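Separin (Saccharomyces cerevisiae, PDB 5U1T) cleaves the cohesin subunit MCD1/SCC1 at the onset of anaphase as a caspase-like cysteine protease, which securin holds inactive for most of the cell cycle. Local coordinates at residues F814-L819 and R841-T846; N1195-V1200 and W1216-D1221; P1370-S1375 and L1380-V1385; Q1444-E1449 and L1457-N1462. One frame throughout, in Å; residues are numbered along the deposited sequence.

Interaction 1: residues F814-L819 and R841-T846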
# COMPACT_ATOMS: atom_id res chain seq x y z
N PHE A 814 -8.02 -18.45 10.52
CA PHE A 814 -6.84 -18.66 9.69
C PHE A 814 -6.17 -17.34 9.35
O PHE A 814 -4.96 -17.17 9.50
CB PHE A 814 -7.21 -19.41 8.41
CG PHE A 814 -6.03 -19.64 7.50
CD1 PHE A 814 -5.65 -18.69 6.56
CD2 PHE A 814 -5.29 -20.81 7.61
CE1 PHE A 814 -4.55 -18.90 5.72
CE2 PHE A 814 -4.19 -21.02 6.77
CZ PHE A 814 -3.82 -20.07 5.83
N TYR A 815 -6.99 -16.40 8.87
CA TYR A 815 -6.49 -15.13 8.41
C TYR A 815 -5.98 -14.29 9.56
O TYR A 815 -4.91 -13.69 9.47
CB TYR A 815 -7.58 -14.42 7.63
CG TYR A 815 -7.69 -14.98 6.25
CD1 TYR A 815 -6.57 -15.09 5.45
CD2 TYR A 815 -8.90 -15.45 5.75
CE1 TYR A 815 -6.65 -15.61 4.18
CE2 TYR A 815 -8.99 -15.98 4.47
CZ TYR A 815 -7.85 -16.06 3.70
OH TYR A 815 -7.90 -16.58 2.43
N SER A 816 -6.72 -14.28 10.65
CA SER A 816 -6.35 -13.47 11.80
C SER A 816 -5.02 -13.97 12.34
O SER A 816 -4.18 -13.19 12.76
CB SER A 816 -7.43 -13.50 12.90
OG SER A 816 -7.36 -14.67 13.69
N LYS A 817 -4.83 -15.28 12.29
CA LYS A 817 -3.54 -15.85 12.65
C LYS A 817 -2.41 -15.44 11.68
O LYS A 817 -1.30 -15.12 12.12
CB LYS A 817 -3.65 -17.36 12.72
CG LYS A 817 -4.29 -17.85 14.01
CD LYS A 817 -4.81 -19.27 13.87
CE LYS A 817 -5.63 -19.67 15.10
NZ LYS A 817 -6.13 -21.09 15.00
N GLU A 818 -2.68 -15.43 10.39
CA GLU A 818 -1.65 -15.02 9.44
C GLU A 818 -1.31 -13.56 9.67
O GLU A 818 -0.14 -13.19 9.66
CB GLU A 818 -2.11 -15.25 8.00
CG GLU A 818 -1.99 -16.69 7.54
CD GLU A 818 -0.55 -17.17 7.53
OE1 GLU A 818 0.28 -16.51 6.84
OE2 GLU A 818 -0.24 -18.18 8.21
N LEU A 819 -2.32 -12.73 9.89
CA LEU A 819 -2.09 -11.30 10.03
C LEU A 819 -1.30 -11.02 11.30
O LEU A 819 -0.34 -10.25 11.29
CB LEU A 819 -3.42 -10.54 10.05
CG LEU A 819 -3.48 -9.20 10.78
CD1 LEU A 819 -2.62 -8.19 10.08
CD2 LEU A 819 -4.90 -8.71 10.83
N ARG A 841 -11.18 -5.96 17.82
CA ARG A 841 -12.59 -6.05 17.46
C ARG A 841 -12.93 -7.50 17.08
O ARG A 841 -14.00 -8.01 17.42
CB ARG A 841 -12.93 -5.11 16.30
CG ARG A 841 -14.34 -5.29 15.71
CD ARG A 841 -14.57 -4.37 14.49
NE ARG A 841 -15.73 -4.71 13.66
CZ ARG A 841 -16.99 -4.33 13.91
NH1 ARG A 841 -17.96 -4.70 13.08
NH2 ARG A 841 -17.29 -3.58 14.98
N TYR A 842 -12.02 -8.16 16.39
CA TYR A 842 -12.29 -9.51 15.95
C TYR A 842 -12.41 -10.45 17.16
O TYR A 842 -13.24 -11.35 17.16
CB TYR A 842 -11.21 -10.00 14.99
CG TYR A 842 -11.30 -11.48 14.74
CD1 TYR A 842 -12.34 -12.00 13.99
CD2 TYR A 842 -10.37 -12.36 15.29
CE1 TYR A 842 -12.45 -13.35 13.77
CE2 TYR A 842 -10.46 -13.70 15.08
CZ TYR A 842 -11.51 -14.19 14.31
OH TYR A 842 -11.62 -15.53 14.09
N TYR A 843 -11.59 -10.23 18.17
CA TYR A 843 -11.59 -11.09 19.35
C TYR A 843 -12.83 -10.82 20.17
O TYR A 843 -13.30 -11.69 20.90
CB TYR A 843 -10.31 -10.91 20.18
CG TYR A 843 -9.13 -11.53 19.48
CD1 TYR A 843 -9.29 -12.72 18.77
CD2 TYR A 843 -7.88 -10.94 19.50
CE1 TYR A 843 -8.23 -13.30 18.11
CE2 TYR A 843 -6.80 -11.53 18.83
CZ TYR A 843 -7.00 -12.71 18.14
OH TYR A 843 -5.97 -13.32 17.46
N MET A 844 -13.38 -9.63 20.02
CA MET A 844 -14.65 -9.30 20.64
C MET A 844 -15.79 -10.08 19.97
O MET A 844 -16.56 -10.73 20.64
CB MET A 844 -14.92 -7.81 20.56
CG MET A 844 -14.46 -7.03 21.77
SD MET A 844 -15.18 -5.35 21.76
CE MET A 844 -16.74 -5.63 20.90
N ILE A 845 -15.88 -9.99 18.66
CA ILE A 845 -16.87 -10.72 17.89
C ILE A 845 -16.82 -12.24 18.14
O ILE A 845 -17.86 -12.87 18.32
CB ILE A 845 -16.69 -10.45 16.37
CG1 ILE A 845 -16.83 -8.96 16.08
CG2 ILE A 845 -17.70 -11.25 15.53
CD1 ILE A 845 -16.72 -8.62 14.61
N THR A 846 -15.64 -12.83 18.18
CA THR A 846 -15.55 -14.27 18.41
C THR A 846 -15.50 -14.58 19.91
O THR A 846 -15.38 -15.74 20.31
CB THR A 846 -14.33 -14.88 17.72
OG1 THR A 846 -13.17 -14.12 18.07
CG2 THR A 846 -14.50 -14.86 16.23
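Ser-816 meets the Tyr-842 ring obliquely, at CE2, where two antiparallel helices, 809-825 and 829-845, run back along each other as an alpha-helical hairpin. The CA atoms of Ser-816 and Tyr-842 are 8.3 Å apart, with the serine side chain between the helices. Ser-816 OG stands 3.5 Å from Tyr-842 CE2, while Ser-816 CB follows at 3.7 Å from the same CE2. On the other helix, Tyr-842 carries its CG trans to the backbone nitrogen (chi1 168°), which brings CD2 and CE2 of the ring up to the serine. No hydrogen bond joins the two segments, yet the polar groups have partners close by. Ser-816 OG bonds to the carbonyl oxygen of Glu-813 in its own helix, and the carboxylate of that same Glu-813 is hydrogen-bonded to Tyr-842 OH, so one residue just ahead of 814-819 ties the hairpin together. Beyond the hairpin, Tyr-843 packs on helix 849-863, and Phe-814 meets an aromatic ring of another protein's chain. Tyr-843 also reaches back to the serine, its OH stopping 4.2 Å from Ser-816 OG.

Interaction 2: residues N1195-V1200 and W1216-D1221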
# COMPACT_ATOMS: atom_id res chain seq x y z
N ASN A 1195 -13.89 -34.20 29.24
CA ASN A 1195 -12.98 -34.28 28.10
C ASN A 1195 -11.56 -34.43 28.60
O ASN A 1195 -10.82 -35.33 28.19
CB ASN A 1195 -13.11 -33.05 27.21
CG ASN A 1195 -14.11 -33.24 26.09
OD1 ASN A 1195 -14.69 -34.30 25.96
ND2 ASN A 1195 -14.32 -32.22 25.29
N GLN A 1196 -11.21 -33.55 29.53
CA GLN A 1196 -9.96 -33.58 30.26
C GLN A 1196 -9.63 -34.95 30.86
O GLN A 1196 -8.51 -35.45 30.69
CB GLN A 1196 -10.01 -32.54 31.36
CG GLN A 1196 -8.98 -32.72 32.42
CD GLN A 1196 -7.75 -31.97 32.07
OE1 GLN A 1196 -7.84 -30.80 31.65
NE2 GLN A 1196 -6.58 -32.61 32.20
N THR A 1197 -10.59 -35.56 31.54
CA THR A 1197 -10.39 -36.86 32.20
C THR A 1197 -10.04 -37.94 31.19
O THR A 1197 -9.56 -39.02 31.54
CB THR A 1197 -11.64 -37.32 32.98
OG1 THR A 1197 -12.73 -37.47 32.06
CG2 THR A 1197 -12.01 -36.33 34.07
N THR A 1198 -10.28 -37.62 29.93
CA THR A 1198 -10.24 -38.59 28.86
C THR A 1198 -8.86 -38.64 28.19
O THR A 1198 -8.43 -39.71 27.74
CB THR A 1198 -11.36 -38.25 27.86
OG1 THR A 1198 -12.44 -39.19 28.03
CG2 THR A 1198 -10.88 -38.24 26.43
N SER A 1199 -8.16 -37.51 28.16
CA SER A 1199 -6.88 -37.37 27.47
C SER A 1199 -5.77 -38.29 27.99
O SER A 1199 -5.55 -38.40 29.20
CB SER A 1199 -6.39 -35.93 27.57
OG SER A 1199 -6.02 -35.63 28.90
N VAL A 1200 -5.06 -38.91 27.05
CA VAL A 1200 -3.98 -39.85 27.36
C VAL A 1200 -2.91 -39.25 28.28
O VAL A 1200 -2.27 -39.99 29.02
CB VAL A 1200 -3.30 -40.36 26.07
CG1 VAL A 1200 -4.28 -41.18 25.25
CG2 VAL A 1200 -2.76 -39.20 25.24
N TRP A 1216 -12.42 -42.31 38.82
CA TRP A 1216 -13.76 -42.87 38.74
C TRP A 1216 -14.75 -42.07 39.57
O TRP A 1216 -15.93 -41.93 39.21
CB TRP A 1216 -13.76 -44.33 39.19
CG TRP A 1216 -13.45 -45.31 38.10
CD1 TRP A 1216 -12.39 -46.17 38.05
CD2 TRP A 1216 -14.21 -45.54 36.91
NE1 TRP A 1216 -12.45 -46.92 36.91
CE2 TRP A 1216 -13.55 -46.55 36.18
CE3 TRP A 1216 -15.38 -44.99 36.38
CZ2 TRP A 1216 -14.03 -47.03 34.96
CZ3 TRP A 1216 -15.85 -45.46 35.16
CH2 TRP A 1216 -15.17 -46.47 34.47
N THR A 1217 -14.27 -41.55 40.69
CA THR A 1217 -15.07 -40.65 41.49
C THR A 1217 -15.43 -39.44 40.67
O THR A 1217 -16.60 -39.03 40.64
CB THR A 1217 -14.34 -40.22 42.74
OG1 THR A 1217 -14.27 -41.32 43.65
CG2 THR A 1217 -15.06 -39.06 43.40
N THR A 1218 -14.43 -38.88 40.00
CA THR A 1218 -14.59 -37.67 39.21
C THR A 1218 -15.56 -37.85 38.04
O THR A 1218 -16.38 -36.97 37.79
CB THR A 1218 -13.22 -37.16 38.67
OG1 THR A 1218 -12.45 -36.59 39.75
CG2 THR A 1218 -13.40 -36.10 37.59
N ARG A 1219 -15.46 -38.97 37.33
CA ARG A 1219 -16.34 -39.19 36.17
C ARG A 1219 -17.77 -39.52 36.59
O ARG A 1219 -18.73 -39.07 35.97
CB ARG A 1219 -15.79 -40.28 35.26
CG ARG A 1219 -14.43 -39.97 34.68
CD ARG A 1219 -14.21 -40.67 33.37
NE ARG A 1219 -14.69 -39.87 32.25
CZ ARG A 1219 -15.67 -40.24 31.44
NH1 ARG A 1219 -16.26 -41.40 31.64
NH2 ARG A 1219 -16.05 -39.46 30.43
N TYR A 1220 -17.94 -40.31 37.65
CA TYR A 1220 -19.28 -40.58 38.17
C TYR A 1220 -19.91 -39.28 38.67
O TYR A 1220 -21.13 -39.09 38.62
CB TYR A 1220 -19.24 -41.63 39.28
CG TYR A 1220 -19.54 -43.05 38.83
CD1 TYR A 1220 -18.53 -43.89 38.37
CD2 TYR A 1220 -20.85 -43.56 38.87
CE1 TYR A 1220 -18.80 -45.22 37.97
CE2 TYR A 1220 -21.14 -44.89 38.47
CZ TYR A 1220 -20.09 -45.71 38.01
OH TYR A 1220 -20.37 -47.02 37.60
N ASP A 1221 -19.06 -38.37 39.13
CA ASP A 1221 -19.51 -37.08 39.62
C ASP A 1221 -19.89 -36.13 38.50
O ASP A 1221 -20.85 -35.37 38.59
CB ASP A 1221 -18.42 -36.46 40.46
CG ASP A 1221 -18.95 -35.46 41.41
OD1 ASP A 1221 -19.11 -34.28 41.01
OD2 ASP A 1221 -19.25 -35.86 42.55
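Thr-1197 and Arg-1219 bring the two backbones closest, their CA atoms 7.5 Å apart, where helices 1180-1198 and 1209-1237 of the catalytic domain run roughly antiparallel. Between them lies one directed bond: Arg-1219 NE donates to Thr-1197 OG1 over 3.1 Å with an N-H...O angle of 159°. The hydroxyl sits at the edge of the guanidinium, only 6° from its plane. A bend in the arginine chain at chi3 (89°) turns this edge toward the threonine, whose OG1 lies between its backbone nitrogen and carbonyl carbon. The methyl branch does different work, with Thr-1197 CG2 resting 3.8 Å from Thr-1218 CG2. Ser-1194, just ahead of the first segment, completes the polar network: its carbonyl oxygen is bonded to Thr-1197 OG1 and its hydroxyl to Arg-1219 NH2. The following residue, Thr-1198, lies close to the catalytic centre, its side chain about 4 Å at nearest atoms from that of Cys-1497, the active-site residue inferred by similarity. Next comes Ser-1199, the N-cap of helix 1200-1203, whose OG bonds back to Gln-1196 O. Thr-1197 OG1 accepts from the arginine and meets a carbonyl as well, which probably fixes its rotation; two of the guanidinium's nitrogens, NE and NH2, are met by hydroxyls of the same helix, which probably helps hold the buried arginine in place.

Interaction 3: residues P1370-S1375 and L1380-V1385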
# COMPACT_ATOMS: atom_id res chain seq x y z
N PRO A 1370 -27.54 -32.25 24.64
CA PRO A 1370 -28.02 -33.59 24.28
C PRO A 1370 -29.54 -33.67 24.41
O PRO A 1370 -30.04 -34.36 25.30
CB PRO A 1370 -27.32 -34.48 25.30
CG PRO A 1370 -27.15 -33.60 26.50
CD PRO A 1370 -26.94 -32.20 25.98
N TRP A 1371 -30.25 -32.97 23.54
CA TRP A 1371 -31.70 -32.87 23.61
C TRP A 1371 -32.36 -34.24 23.68
O TRP A 1371 -33.30 -34.46 24.45
CB TRP A 1371 -32.26 -32.08 22.42
CG TRP A 1371 -31.78 -30.68 22.37
CD1 TRP A 1371 -30.91 -30.15 21.46
CD2 TRP A 1371 -32.13 -29.61 23.26
NE1 TRP A 1371 -30.70 -28.83 21.74
CE2 TRP A 1371 -31.44 -28.47 22.83
CE3 TRP A 1371 -32.98 -29.51 24.37
CZ2 TRP A 1371 -31.55 -27.24 23.48
CZ3 TRP A 1371 -33.09 -28.28 25.02
CH2 TRP A 1371 -32.38 -27.17 24.57
N GLU A 1372 -31.84 -35.15 22.87
CA GLU A 1372 -32.44 -36.46 22.70
C GLU A 1372 -32.47 -37.26 24.00
O GLU A 1372 -33.12 -38.28 24.07
CB GLU A 1372 -31.70 -37.24 21.60
CG GLU A 1372 -31.74 -36.57 20.22
CD GLU A 1372 -30.58 -35.58 19.98
OE1 GLU A 1372 -29.92 -35.16 20.95
OE2 GLU A 1372 -30.32 -35.23 18.80
N CYS A 1373 -31.81 -36.78 25.04
CA CYS A 1373 -31.81 -37.52 26.28
C CYS A 1373 -32.76 -36.96 27.34
O CYS A 1373 -32.90 -37.53 28.42
CB CYS A 1373 -30.38 -37.62 26.79
SG CYS A 1373 -29.40 -38.71 25.66
N LEU A 1374 -33.43 -35.85 27.03
CA LEU A 1374 -34.55 -35.39 27.85
C LEU A 1374 -35.62 -36.49 27.93
O LEU A 1374 -35.85 -37.22 26.96
CB LEU A 1374 -35.13 -34.09 27.29
CG LEU A 1374 -34.15 -32.92 27.35
CD1 LEU A 1374 -34.78 -31.60 26.92
CD2 LEU A 1374 -33.55 -32.81 28.73
N SER A 1375 -36.27 -36.62 29.09
CA SER A 1375 -37.16 -37.77 29.33
C SER A 1375 -38.31 -37.87 28.31
O SER A 1375 -38.74 -38.98 27.98
CB SER A 1375 -37.72 -37.72 30.74
OG SER A 1375 -38.57 -36.60 30.90
N LEU A 1380 -37.94 -41.52 21.60
CA LEU A 1380 -38.45 -41.17 20.27
C LEU A 1380 -37.46 -41.48 19.15
O LEU A 1380 -36.25 -41.40 19.33
CB LEU A 1380 -38.84 -39.68 20.20
CG LEU A 1380 -39.96 -39.07 21.06
CD1 LEU A 1380 -40.58 -37.88 20.36
CD2 LEU A 1380 -41.03 -40.08 21.41
N SER A 1381 -37.97 -41.84 17.98
CA SER A 1381 -37.10 -41.94 16.81
C SER A 1381 -36.74 -40.56 16.31
O SER A 1381 -37.59 -39.86 15.76
CB SER A 1381 -37.77 -42.72 15.69
OG SER A 1381 -37.08 -42.51 14.47
N ILE A 1382 -35.48 -40.18 16.46
CA ILE A 1382 -35.07 -38.82 16.12
C ILE A 1382 -33.75 -38.76 15.35
O ILE A 1382 -32.77 -39.42 15.71
CB ILE A 1382 -34.91 -37.96 17.40
CG1 ILE A 1382 -36.24 -37.85 18.15
CG2 ILE A 1382 -34.36 -36.58 17.08
CD1 ILE A 1382 -36.12 -37.15 19.47
N THR A 1383 -33.73 -37.96 14.28
CA THR A 1383 -32.47 -37.47 13.73
C THR A 1383 -32.47 -35.94 13.79
O THR A 1383 -33.52 -35.31 13.75
CB THR A 1383 -32.24 -37.92 12.27
OG1 THR A 1383 -33.42 -37.66 11.48
CG2 THR A 1383 -31.93 -39.39 12.22
N ARG A 1384 -31.27 -35.37 13.89
CA ARG A 1384 -31.08 -33.93 13.78
C ARG A 1384 -30.85 -33.47 12.35
O ARG A 1384 -30.36 -34.21 11.50
CB ARG A 1384 -29.89 -33.49 14.62
CG ARG A 1384 -30.04 -33.78 16.07
CD ARG A 1384 -29.08 -32.94 16.81
NE ARG A 1384 -29.05 -33.26 18.22
CZ ARG A 1384 -28.30 -32.61 19.10
NH1 ARG A 1384 -27.54 -31.61 18.69
NH2 ARG A 1384 -28.32 -32.96 20.37
N VAL A 1385 -31.21 -32.22 12.08
CA VAL A 1385 -30.94 -31.63 10.78
C VAL A 1385 -30.54 -30.16 11.01
O VAL A 1385 -30.99 -29.55 11.97
CB VAL A 1385 -32.16 -31.77 9.86
CG1 VAL A 1385 -32.43 -30.51 9.10
CG2 VAL A 1385 -31.98 -32.95 8.92
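Glu-1372 and Arg-1384 form a buried, two-pronged salt bridge that is the tight part of this contact. The carboxylate and guanidinium lie side by side, their planes only 11° apart. Glu-1372 OE1 accepts from Arg-1384 NH2 (2.8 Å) through its syn lone pair, while Arg-1384 NE is bonded to OE2, though the modelled length of that second prong is too short to be trusted. The extended arginine reaches the site straight, whereas the glutamate bends at chi2 (89°) to present both oxygens. Looser contacts surround this pair. Trp-1371 CD1 lies over one guanidinium face, 4.0 Å from Arg-1384 NH2, but with the indole inclined by 51° it does not stack flat. Glu-1372 CG merely brushes Ile-1382 CG2 at 4.1 Å. No solvent side opens here, since every touching residue is buried; Arg-1384 NH1 also bonds His-1367 O, and NH2 bonds Phe-1369 O. The arrangement pins a short 3-10 turn to strand 1382-1385, which runs parallel to strand 1353-1362 in the mixed sheet that also holds strand 1132-1139; Val-1586 of strand 1585-1589 touches both salt-bridge partners, and helix 1564-1571 packs against Ser-1381 and Thr-1383.

Interaction 4: residues Q1444-E1449 and L1457-N1462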
# COMPACT_ATOMS: atom_id res chain seq x y z
N GLN A 1444 -13.70 -53.05 2.32
CA GLN A 1444 -12.33 -52.78 2.72
C GLN A 1444 -12.25 -52.53 4.23
O GLN A 1444 -13.17 -51.98 4.82
CB GLN A 1444 -11.75 -51.59 1.93
CG GLN A 1444 -10.24 -51.38 2.11
CD GLN A 1444 -9.67 -50.27 1.22
OE1 GLN A 1444 -10.41 -49.54 0.55
NE2 GLN A 1444 -8.34 -50.15 1.20
N LEU A 1445 -11.16 -52.96 4.83
CA LEU A 1445 -10.91 -52.74 6.25
C LEU A 1445 -9.53 -52.17 6.44
O LEU A 1445 -8.58 -52.66 5.86
CB LEU A 1445 -11.03 -54.05 7.03
CG LEU A 1445 -10.37 -54.10 8.41
CD1 LEU A 1445 -11.06 -53.15 9.38
CD2 LEU A 1445 -10.44 -55.51 8.94
N VAL A 1446 -9.41 -51.12 7.25
CA VAL A 1446 -8.09 -50.62 7.61
C VAL A 1446 -7.92 -50.70 9.12
O VAL A 1446 -8.73 -50.15 9.86
CB VAL A 1446 -7.89 -49.18 7.14
CG1 VAL A 1446 -6.63 -48.60 7.74
CG2 VAL A 1446 -7.87 -49.12 5.63
N MET A 1447 -6.88 -51.40 9.58
CA MET A 1447 -6.76 -51.70 11.01
C MET A 1447 -5.34 -51.60 11.59
O MET A 1447 -4.38 -52.12 11.01
CB MET A 1447 -7.32 -53.09 11.28
CG MET A 1447 -7.57 -53.36 12.73
SD MET A 1447 -8.15 -55.03 13.02
CE MET A 1447 -6.60 -55.93 13.10
N ASN A 1448 -5.24 -50.93 12.74
CA ASN A 1448 -3.96 -50.63 13.40
C ASN A 1448 -3.03 -49.94 12.42
O ASN A 1448 -1.81 -49.99 12.55
CB ASN A 1448 -3.31 -51.89 13.96
CG ASN A 1448 -2.13 -51.58 14.87
OD1 ASN A 1448 -1.90 -50.42 15.25
ND2 ASN A 1448 -1.36 -52.61 15.22
N GLU A 1449 -3.63 -49.25 11.46
CA GLU A 1449 -2.91 -48.73 10.31
C GLU A 1449 -3.45 -47.35 9.94
O GLU A 1449 -4.64 -47.20 9.71
CB GLU A 1449 -3.04 -49.71 9.14
CG GLU A 1449 -2.26 -49.34 7.88
CD GLU A 1449 -2.50 -50.33 6.74
OE1 GLU A 1449 -3.57 -50.99 6.74
OE2 GLU A 1449 -1.60 -50.46 5.86
N LEU A 1457 -11.11 -41.30 0.97
CA LEU A 1457 -11.90 -40.48 0.06
C LEU A 1457 -12.66 -41.39 -0.90
O LEU A 1457 -13.80 -41.12 -1.25
CB LEU A 1457 -11.02 -39.48 -0.69
CG LEU A 1457 -10.72 -38.22 0.11
CD1 LEU A 1457 -9.92 -37.25 -0.70
CD2 LEU A 1457 -11.99 -37.56 0.60
N LYS A 1458 -12.02 -42.48 -1.32
CA LYS A 1458 -12.70 -43.42 -2.20
C LYS A 1458 -13.60 -44.28 -1.34
O LYS A 1458 -14.69 -44.66 -1.76
CB LYS A 1458 -11.68 -44.25 -3.04
CG LYS A 1458 -11.28 -45.66 -2.55
CD LYS A 1458 -10.17 -46.26 -3.44
CE LYS A 1458 -9.12 -45.18 -3.77
NZ LYS A 1458 -7.83 -45.63 -4.42
N MET A 1459 -13.19 -44.55 -0.10
CA MET A 1459 -14.07 -45.26 0.82
C MET A 1459 -15.40 -44.53 0.97
O MET A 1459 -16.45 -45.14 0.87
CB MET A 1459 -13.42 -45.40 2.19
CG MET A 1459 -12.59 -46.64 2.38
SD MET A 1459 -12.09 -46.74 4.10
CE MET A 1459 -11.69 -48.49 4.23
N LEU A 1460 -15.33 -43.23 1.21
CA LEU A 1460 -16.53 -42.45 1.47
C LEU A 1460 -17.47 -42.41 0.29
O LEU A 1460 -18.68 -42.56 0.45
CB LEU A 1460 -16.16 -41.02 1.87
CG LEU A 1460 -15.48 -40.90 3.22
CD1 LEU A 1460 -14.80 -39.54 3.36
CD2 LEU A 1460 -16.49 -41.16 4.33
N GLN A 1461 -16.92 -42.19 -0.90
CA GLN A 1461 -17.76 -41.97 -2.07
C GLN A 1461 -18.12 -43.26 -2.76
O GLN A 1461 -18.84 -43.24 -3.75
CB GLN A 1461 -17.07 -41.04 -3.06
CG GLN A 1461 -16.78 -39.65 -2.55
CD GLN A 1461 -15.79 -38.93 -3.42
OE1 GLN A 1461 -15.88 -38.97 -4.64
NE2 GLN A 1461 -14.81 -38.30 -2.80
N ASN A 1462 -17.61 -44.37 -2.25
CA ASN A 1462 -17.82 -45.67 -2.91
C ASN A 1462 -18.23 -46.79 -1.97
O ASN A 1462 -17.89 -47.96 -2.21
CB ASN A 1462 -16.56 -46.09 -3.69
CG ASN A 1462 -16.31 -45.23 -4.91
OD1 ASN A 1462 -15.46 -44.34 -4.89
ND2 ASN A 1462 -17.06 -45.48 -5.97
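Met-1459 and Val-1446 supply the purely apolar part of this contact, in which the methionine methyl CE lies 4.1 Å from Val-1446 CG2 and the two side chains meet at a slant. The methionine is extended beyond CG, with chi2 at -173° and chi3 at 159°, so the thioether is carried straight out from its helix and the terminal methyl does nearly all the touching. A second kind of contact is between this methyl and a polar residue. Gln-1444 crosses the methionine at about a right angle and offers the length of its own extended chain: Met-1459 CE is 3.9 Å from Gln-1444 CB and 4.0 Å from its CD, while Gln-1444 OE1 reaches further along, to 4.1 Å from Met-1459 CG.

The elements involved belong to a beta-alpha-beta crossover of the caspase-like domain. Strand 1444-1447, the outermost on its side of the six-stranded sheet within this chain, leads into helix 1453-1461 and then into strand 1465-1469, with strand 1412-1416 lying between the two parallel strands. Met-1459 also packs on Ser-1413 and Ile-1415 of that intervening strand. The alternation of the edge strand sends its neighbours the other way, and Met-1447 touches helix 1423-1436.

Backbone contact is slight. The carbonyl oxygen Gln-1444 O comes to 3.8 Å from Met-1459 CE, and no hydrogen bond passes between the segments; instead, the main chain of Gln-1444 and Val-1446 bonds to Met-1414 in the adjoining strand.

Interactions 1 and 2 both join helix to helix, but the first lies in the helical hairpin 809-845, its centre 33 Å from that of interaction 2 in the catalytic domain. Interactions 2, 3 and 4 all belong to the C50 peptidase region without touching, and no two of the four hold the same helix or strand. Chemistry follows place: a serine against a ring, a single arginine-threonine bond, a full ion pair fixing a turn to a sheet, and methyl packing of a helix on an edge strand. Every touching residue of interactions 1 and 3 is buried, while interactions 2 and 4 each include a partly exposed one, Thr-1218 and Gln-1444. Interaction 2 alone lies next to the predicted catalytic cysteine.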